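Long-range contact in UDP-glucose 6-dehydrogenase (Pyrobaculum islandicum, PDB 3VTF), which probably oxidises UDP-glucose to UDP-glucuronate in two steps, passing the electrons to two molecules of NAD(+): residues S231-N243 / R271-F285. Sequence-based numbering, arbitrary orientation.
Sequences SNVFLALKISFAN and RHYFGAGLGFGGSCF. With UPG (uridine-5'-diphosphate-glucose), chain B.
Phe285 pushes its ring into a hollow on the helix made by Asn232, Leu235, Ala236 and Ile239, a knob in a hole. Leu235 CB presses on Phe285 CZ at 3.5 Å, Ile239 CD1 meets the ring at its edge, and the Asn232 amide, its plane turned 65° from the ring, lies against CE1 while Asn232 ND2 hydrogen-bonds UPG O6' at 2.9 Å. Ala236, part of that same hollow, turns its CB onto a face of Phe280, 3.9 Å from the ring centroid, while Ile239 CG2 and Ser240 OG, the latter hydrogen-bonded to Val309 O, meet that ring's edge. Ile239 is the ridge between the two phenylalanines, and its CD1 reaches 3.6 Å to UPG N1, flooring the uracil. Next to it, the C5 edge of the base points into the Tyr273 face, the two planes strongly tilted, and Tyr273 OH hydrogen-bonds UPG O1A at 2.6 Å; an alanine here would probably leave that phosphate oxygen without this partner and open a gap between the uracil and Leu235. This is the central-domain part of the UDP-glucose pocket: the loop wraps the nucleotide against helix 221-251 and ends at Cys284, the predicted nucleophile, beside the glucose C6'. Farther along, Lys238 bends at chi3 (34°), which carries CE over a face of Phe274 and NZ to His272 O, 2.7 Å off in the carbonyl plane. NZ is also hydrogen-bonded to Gly270 O and to Arg268 O of the second subunit. Ala242 CB fits against the Phe274 carbonyl, and Asn243 OD1 takes the Gly277 N-H on a lone pair at 2.6 Å.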
loop_
_atom_site.group_PDB
_atom_site.type_symbol
_atom_site.label_atom_id
_atom_site.label_comp_id
_atom_site.label_asym_id
_atom_site.label_seq_id
_atom_site.Cartn_x
_atom_site.Cartn_y
_atom_site.Cartn_z
ATOM N N SER A 231 2.447 3.765 9.607
ATOM C CA SER A 231 1.045 3.558 9.339
ATOM C C SER A 231 0.414 4.777 8.652
ATOM O O SER A 231 -0.339 4.614 7.696
ATOM C CB SER A 231 0.238 3.210 10.616
ATOM O OG SER A 231 0.877 2.039 11.201
ATOM N N ASN A 232 0.569 5.970 9.216
ATOM C CA ASN A 232 -0.130 7.133 8.641
ATOM C C ASN A 232 0.416 7.481 7.247
ATOM O O ASN A 232 -0.370 7.839 6.318
ATOM C CB ASN A 232 0.052 8.399 9.553
ATOM C CG ASN A 232 -1.100 8.526 10.607
ATOM O OD1 ASN A 232 -1.723 7.535 10.933
ATOM N ND2 ASN A 232 -1.296 9.700 11.196
ATOM N N VAL A 233 1.743 7.389 7.097
ATOM C CA VAL A 233 2.311 7.686 5.757
ATOM C C VAL A 233 1.899 6.598 4.718
ATOM O O VAL A 233 1.679 6.871 3.545
ATOM C CB VAL A 233 3.825 7.824 5.830
ATOM C CG1 VAL A 233 4.421 8.001 4.405
ATOM C CG2 VAL A 233 4.092 9.075 6.710
ATOM N N PHE A 234 1.818 5.354 5.166
ATOM C CA PHE A 234 1.369 4.308 4.206
ATOM C C PHE A 234 -0.077 4.508 3.748
ATOM O O PHE A 234 -0.371 4.354 2.544
ATOM C CB PHE A 234 1.547 2.876 4.746
ATOM C CG PHE A 234 1.194 1.816 3.735
ATOM C CD1 PHE A 234 2.058 1.543 2.674
ATOM C CD2 PHE A 234 -0.028 1.175 3.831
ATOM C CE1 PHE A 234 1.687 0.597 1.708
ATOM C CE2 PHE A 234 -0.414 0.234 2.865
ATOM C CZ PHE A 234 0.424 -0.043 1.832
ATOM N N LEU A 235 -0.956 4.929 4.654
ATOM C CA LEU A 235 -2.334 5.276 4.233
ATOM C C LEU A 235 -2.355 6.445 3.250
ATOM O O LEU A 235 -3.107 6.439 2.249
ATOM C CB LEU A 235 -3.216 5.568 5.425
ATOM C CG LEU A 235 -3.423 4.303 6.325
ATOM C CD1 LEU A 235 -3.899 4.659 7.738
ATOM C CD2 LEU A 235 -4.409 3.317 5.671
ATOM N N ALA A 236 -1.576 7.482 3.555
ATOM C CA ALA A 236 -1.465 8.614 2.639
ATOM C C ALA A 236 -0.929 8.160 1.278
ATOM O O ALA A 236 -1.382 8.645 0.226
ATOM C CB ALA A 236 -0.557 9.715 3.284
ATOM N N LEU A 237 0.006 7.193 1.303
ATOM C CA LEU A 237 0.607 6.641 0.108
ATOM C C LEU A 237 -0.458 5.902 -0.717
ATOM O O LEU A 237 -0.438 5.976 -1.974
ATOM C CB LEU A 237 1.780 5.680 0.478
ATOM C CG LEU A 237 2.450 4.784 -0.531
ATOM C CD1 LEU A 237 3.756 4.097 -0.056
ATOM C CD2 LEU A 237 1.518 3.618 -0.769
ATOM N N LYS A 238 -1.333 5.124 -0.059
ATOM C CA LYS A 238 -2.411 4.462 -0.855
ATOM C C LYS A 238 -3.229 5.465 -1.547
ATOM O O LYS A 238 -3.630 5.184 -2.692
ATOM C CB LYS A 238 -3.350 3.578 0.001
ATOM C CG LYS A 238 -2.550 2.552 0.823
ATOM C CD LYS A 238 -3.302 1.296 1.405
ATOM C CE LYS A 238 -4.450 0.735 0.540
ATOM N NZ LYS A 238 -5.067 -0.544 1.150
ATOM N N ILE A 239 -3.614 6.553 -0.849
ATOM C CA ILE A 239 -4.447 7.590 -1.451
ATOM C C ILE A 239 -3.711 8.228 -2.683
ATOM O O ILE A 239 -4.302 8.403 -3.768
ATOM C CB ILE A 239 -4.775 8.669 -0.406
ATOM C CG1 ILE A 239 -5.641 8.042 0.724
ATOM C CG2 ILE A 239 -5.591 9.799 -0.997
ATOM C CD1 ILE A 239 -5.809 8.961 1.924
ATOM N N SER A 240 -2.448 8.586 -2.495
ATOM C CA SER A 240 -1.686 9.250 -3.576
ATOM C C SER A 240 -1.397 8.299 -4.731
ATOM O O SER A 240 -1.365 8.722 -5.913
ATOM C CB SER A 240 -0.344 9.810 -2.984
ATOM O OG SER A 240 -0.662 10.937 -2.260
ATOM N N PHE A 241 -1.139 7.032 -4.409
ATOM C CA PHE A 241 -1.022 6.042 -5.439
ATOM C C PHE A 241 -2.332 5.951 -6.258
ATOM O O PHE A 241 -2.296 5.853 -7.502
ATOM C CB PHE A 241 -0.586 4.701 -4.939
ATOM C CG PHE A 241 -0.377 3.702 -6.011
ATOM C CD1 PHE A 241 0.702 3.828 -6.874
ATOM C CD2 PHE A 241 -1.271 2.693 -6.220
ATOM C CE1 PHE A 241 0.968 2.899 -7.895
ATOM C CE2 PHE A 241 -1.053 1.737 -7.205
ATOM C CZ PHE A 241 0.074 1.805 -8.057
ATOM N N ALA A 242 -3.481 5.894 -5.571
ATOM C CA ALA A 242 -4.798 5.833 -6.293
ATOM C C ALA A 242 -4.936 7.088 -7.196
ATOM O O ALA A 242 -5.495 6.995 -8.300
ATOM C CB ALA A 242 -5.969 5.732 -5.318
ATOM N N ASN A 243 -4.374 8.217 -6.725
ATOM C CA ASN A 243 -4.485 9.457 -7.509
ATOM C C ASN A 243 -3.544 9.430 -8.683
ATOM O O ASN A 243 -3.911 9.819 -9.774
ATOM C CB ASN A 243 -4.256 10.674 -6.611
ATOM C CG ASN A 243 -5.499 10.966 -5.816
ATOM O OD1 ASN A 243 -6.632 10.724 -6.333
ATOM N ND2 ASN A 243 -5.344 11.577 -4.648
ATOM N N ARG A 271 -8.288 -3.549 0.863
ATOM C CA ARG A 271 -9.172 -2.897 -0.176
ATOM C C ARG A 271 -9.479 -1.429 0.103
ATOM O O ARG A 271 -9.869 -0.649 -0.780
ATOM C CB ARG A 271 -10.459 -3.716 -0.375
ATOM C CG ARG A 271 -11.276 -3.798 0.881
ATOM C CD ARG A 271 -12.257 -4.995 0.739
ATOM N NE ARG A 271 -12.947 -5.172 2.022
ATOM C CZ ARG A 271 -13.956 -4.403 2.458
ATOM N NH1 ARG A 271 -14.442 -3.424 1.701
ATOM N NH2 ARG A 271 -14.489 -4.606 3.664
ATOM N N HIS A 272 -9.186 -0.981 1.307
ATOM C CA HIS A 272 -9.551 0.380 1.664
ATOM C C HIS A 272 -8.448 1.403 1.393
ATOM O O HIS A 272 -7.240 1.044 1.380
ATOM C CB HIS A 272 -9.777 0.361 3.179
ATOM C CG HIS A 272 -10.749 -0.695 3.638
ATOM N ND1 HIS A 272 -12.072 -0.599 3.398
ATOM C CD2 HIS A 272 -10.562 -1.865 4.373
ATOM C CE1 HIS A 272 -12.708 -1.650 3.964
ATOM N NE2 HIS A 272 -11.780 -2.408 4.574
ATOM N N TYR A 273 -8.866 2.648 1.336
ATOM C CA TYR A 273 -8.010 3.876 1.210
ATOM C C TYR A 273 -7.437 4.004 -0.188
ATOM O O TYR A 273 -6.417 4.659 -0.372
ATOM C CB TYR A 273 -6.914 3.983 2.337
ATOM C CG TYR A 273 -7.466 4.732 3.514
ATOM C CD1 TYR A 273 -6.848 5.890 3.987
ATOM C CD2 TYR A 273 -8.665 4.340 4.095
ATOM C CE1 TYR A 273 -7.391 6.586 5.077
ATOM C CE2 TYR A 273 -9.249 5.062 5.116
ATOM C CZ TYR A 273 -8.610 6.162 5.602
ATOM O OH TYR A 273 -9.153 6.753 6.691
ATOM N N PHE A 274 -8.134 3.405 -1.185
ATOM C CA PHE A 274 -7.794 3.753 -2.584
ATOM C C PHE A 274 -8.859 4.715 -3.132
ATOM O O PHE A 274 -9.129 4.701 -4.332
ATOM C CB PHE A 274 -7.765 2.480 -3.461
ATOM C CG PHE A 274 -6.612 1.585 -3.222
ATOM C CD1 PHE A 274 -5.254 2.095 -3.305
ATOM C CD2 PHE A 274 -6.790 0.240 -3.030
ATOM C CE1 PHE A 274 -4.173 1.292 -3.176
ATOM C CE2 PHE A 274 -5.684 -0.576 -2.890
ATOM C CZ PHE A 274 -4.377 -0.087 -3.003
ATOM N N GLY A 275 -9.368 5.624 -2.303
ATOM C CA GLY A 275 -10.340 6.581 -2.779
ATOM C C GLY A 275 -9.675 7.782 -3.449
ATOM O O GLY A 275 -9.409 8.825 -2.809
ATOM N N ALA A 276 -9.467 7.646 -4.757
ATOM C CA ALA A 276 -8.843 8.691 -5.548
ATOM C C ALA A 276 -9.735 9.921 -5.448
ATOM O O ALA A 276 -10.926 9.821 -5.170
ATOM C CB ALA A 276 -8.799 8.205 -6.996
ATOM N N GLY A 277 -9.159 11.089 -5.642
ATOM C CA GLY A 277 -9.915 12.358 -5.615
ATOM C C GLY A 277 -9.009 13.513 -5.259
ATOM O O GLY A 277 -7.870 13.575 -5.726
ATOM N N LEU A 278 -9.548 14.466 -4.496
ATOM C CA LEU A 278 -8.806 15.695 -4.225
ATOM C C LEU A 278 -7.627 15.530 -3.302
ATOM O O LEU A 278 -6.847 16.482 -3.129
ATOM C CB LEU A 278 -9.731 16.744 -3.602
ATOM C CG LEU A 278 -10.754 17.423 -4.477
ATOM C CD1 LEU A 278 -11.370 18.523 -3.582
ATOM C CD2 LEU A 278 -9.962 18.127 -5.558
ATOM N N GLY A 279 -7.506 14.357 -2.699
ATOM C CA GLY A 279 -6.344 14.026 -1.823
ATOM C C GLY A 279 -6.700 14.066 -0.360
ATOM O O GLY A 279 -7.895 14.258 -0.006
ATOM N N PHE A 280 -5.691 14.003 0.520
ATOM C CA PHE A 280 -6.040 13.959 1.989
ATOM C C PHE A 280 -5.840 15.324 2.606
ATOM O O PHE A 280 -4.853 16.036 2.270
ATOM C CB PHE A 280 -5.183 12.871 2.693
ATOM C CG PHE A 280 -3.694 12.880 2.253
ATOM C CD1 PHE A 280 -2.769 13.691 2.922
ATOM C CD2 PHE A 280 -3.231 12.077 1.221
ATOM C CE1 PHE A 280 -1.443 13.746 2.576
ATOM C CE2 PHE A 280 -1.890 12.101 0.834
ATOM C CZ PHE A 280 -0.971 12.969 1.514
ATOM N N GLY A 281 -6.755 15.705 3.532
ATOM C CA GLY A 281 -6.557 16.887 4.327
ATOM C C GLY A 281 -6.597 16.466 5.813
ATOM O O GLY A 281 -6.230 15.314 6.169
ATOM N N GLY A 282 -7.039 17.372 6.666
ATOM C CA GLY A 282 -7.109 17.081 8.127
ATOM C C GLY A 282 -5.763 17.448 8.777
ATOM O O GLY A 282 -4.766 17.772 8.092
ATOM N N SER A 283 -5.740 17.390 10.095
ATOM C CA SER A 283 -4.564 17.826 10.843
ATOM C C SER A 283 -3.567 16.737 11.029
ATOM O O SER A 283 -2.586 16.988 11.725
ATOM C CB SER A 283 -4.912 18.381 12.240
ATOM O OG SER A 283 -5.592 17.379 12.980
ATOM N N CYS A 284 -3.752 15.549 10.401
ATOM C CA CYS A 284 -2.729 14.527 10.560
ATOM C C CYS A 284 -1.923 14.175 9.342
ATOM O O CYS A 284 -0.688 14.238 9.391
ATOM C CB CYS A 284 -3.352 13.273 11.208
ATOM S SG CYS A 284 -3.811 13.739 12.958
ATOM N N PHE A 285 -2.576 13.669 8.273
ATOM C CA PHE A 285 -1.788 13.070 7.235
ATOM C C PHE A 285 -0.819 14.063 6.539
ATOM O O PHE A 285 0.315 13.699 6.276
ATOM C CB PHE A 285 -2.731 12.466 6.139
ATOM C CG PHE A 285 -3.232 11.069 6.462
ATOM C CD1 PHE A 285 -2.976 10.455 7.720
ATOM C CD2 PHE A 285 -3.901 10.351 5.496
ATOM C CE1 PHE A 285 -3.453 9.178 7.985
ATOM C CE2 PHE A 285 -4.311 9.060 5.749
ATOM C CZ PHE A 285 -4.137 8.500 7.024
HETATM N N1 UPG B . -9.180 10.192 2.154
HETATM C C2 UPG B . -9.061 10.084 0.737
HETATM N N3 UPG B . -9.240 8.893 0.162
HETATM C C4 UPG B . -9.462 7.770 0.945
HETATM C C5 UPG B . -9.562 7.827 2.379
HETATM C C6 UPG B . -9.363 9.099 2.954
HETATM O O2 UPG B . -8.820 11.097 0.006
HETATM O O4 UPG B . -9.574 6.643 0.356
HETATM C C1C UPG B . -8.939 11.549 2.699
HETATM C C2C UPG B . -10.103 11.967 3.576
HETATM O O2C UPG B . -11.119 12.643 2.840
HETATM C C3C UPG B . -9.423 12.919 4.584
HETATM C C4C UPG B . -8.013 12.351 4.744
HETATM O O4C UPG B . -7.863 11.412 3.655
HETATM O O3C UPG B . -9.237 14.217 3.959
HETATM C C5C UPG B . -7.801 11.591 6.075
HETATM O O5C UPG B . -8.962 10.783 6.302
HETATM P PA UPG B . -9.056 9.843 7.699
HETATM O O1A UPG B . -7.924 8.765 7.709
HETATM O O2A UPG B . -10.547 9.491 7.934
HETATM O O3A UPG B . -8.892 11.023 8.783
HETATM P PB UPG B . -8.092 11.100 10.215
HETATM O O1B UPG B . -9.122 11.347 11.287
HETATM O O2B UPG B . -7.165 12.268 9.797
HETATM O O3B UPG B . -7.411 9.707 10.589
HETATM C "C1'" UPG B . -5.993 9.476 10.328
HETATM C "C2'" UPG B . -5.780 7.978 10.359
HETATM C "C3'" UPG B . -5.926 7.502 11.824
HETATM C "C4'" UPG B . -4.907 8.295 12.677
HETATM C "C5'" UPG B . -5.334 9.817 12.646
HETATM C "C6'" UPG B . -4.417 10.805 13.402
HETATM O "O2'" UPG B . -6.951 7.551 9.559
HETATM O "O3'" UPG B . -5.642 6.117 11.840
HETATM O "O4'" UPG B . -5.056 7.840 14.040
HETATM O "O5'" UPG B . -5.143 10.164 11.245
HETATM O "O6'" UPG B . -3.059 10.302 13.413
#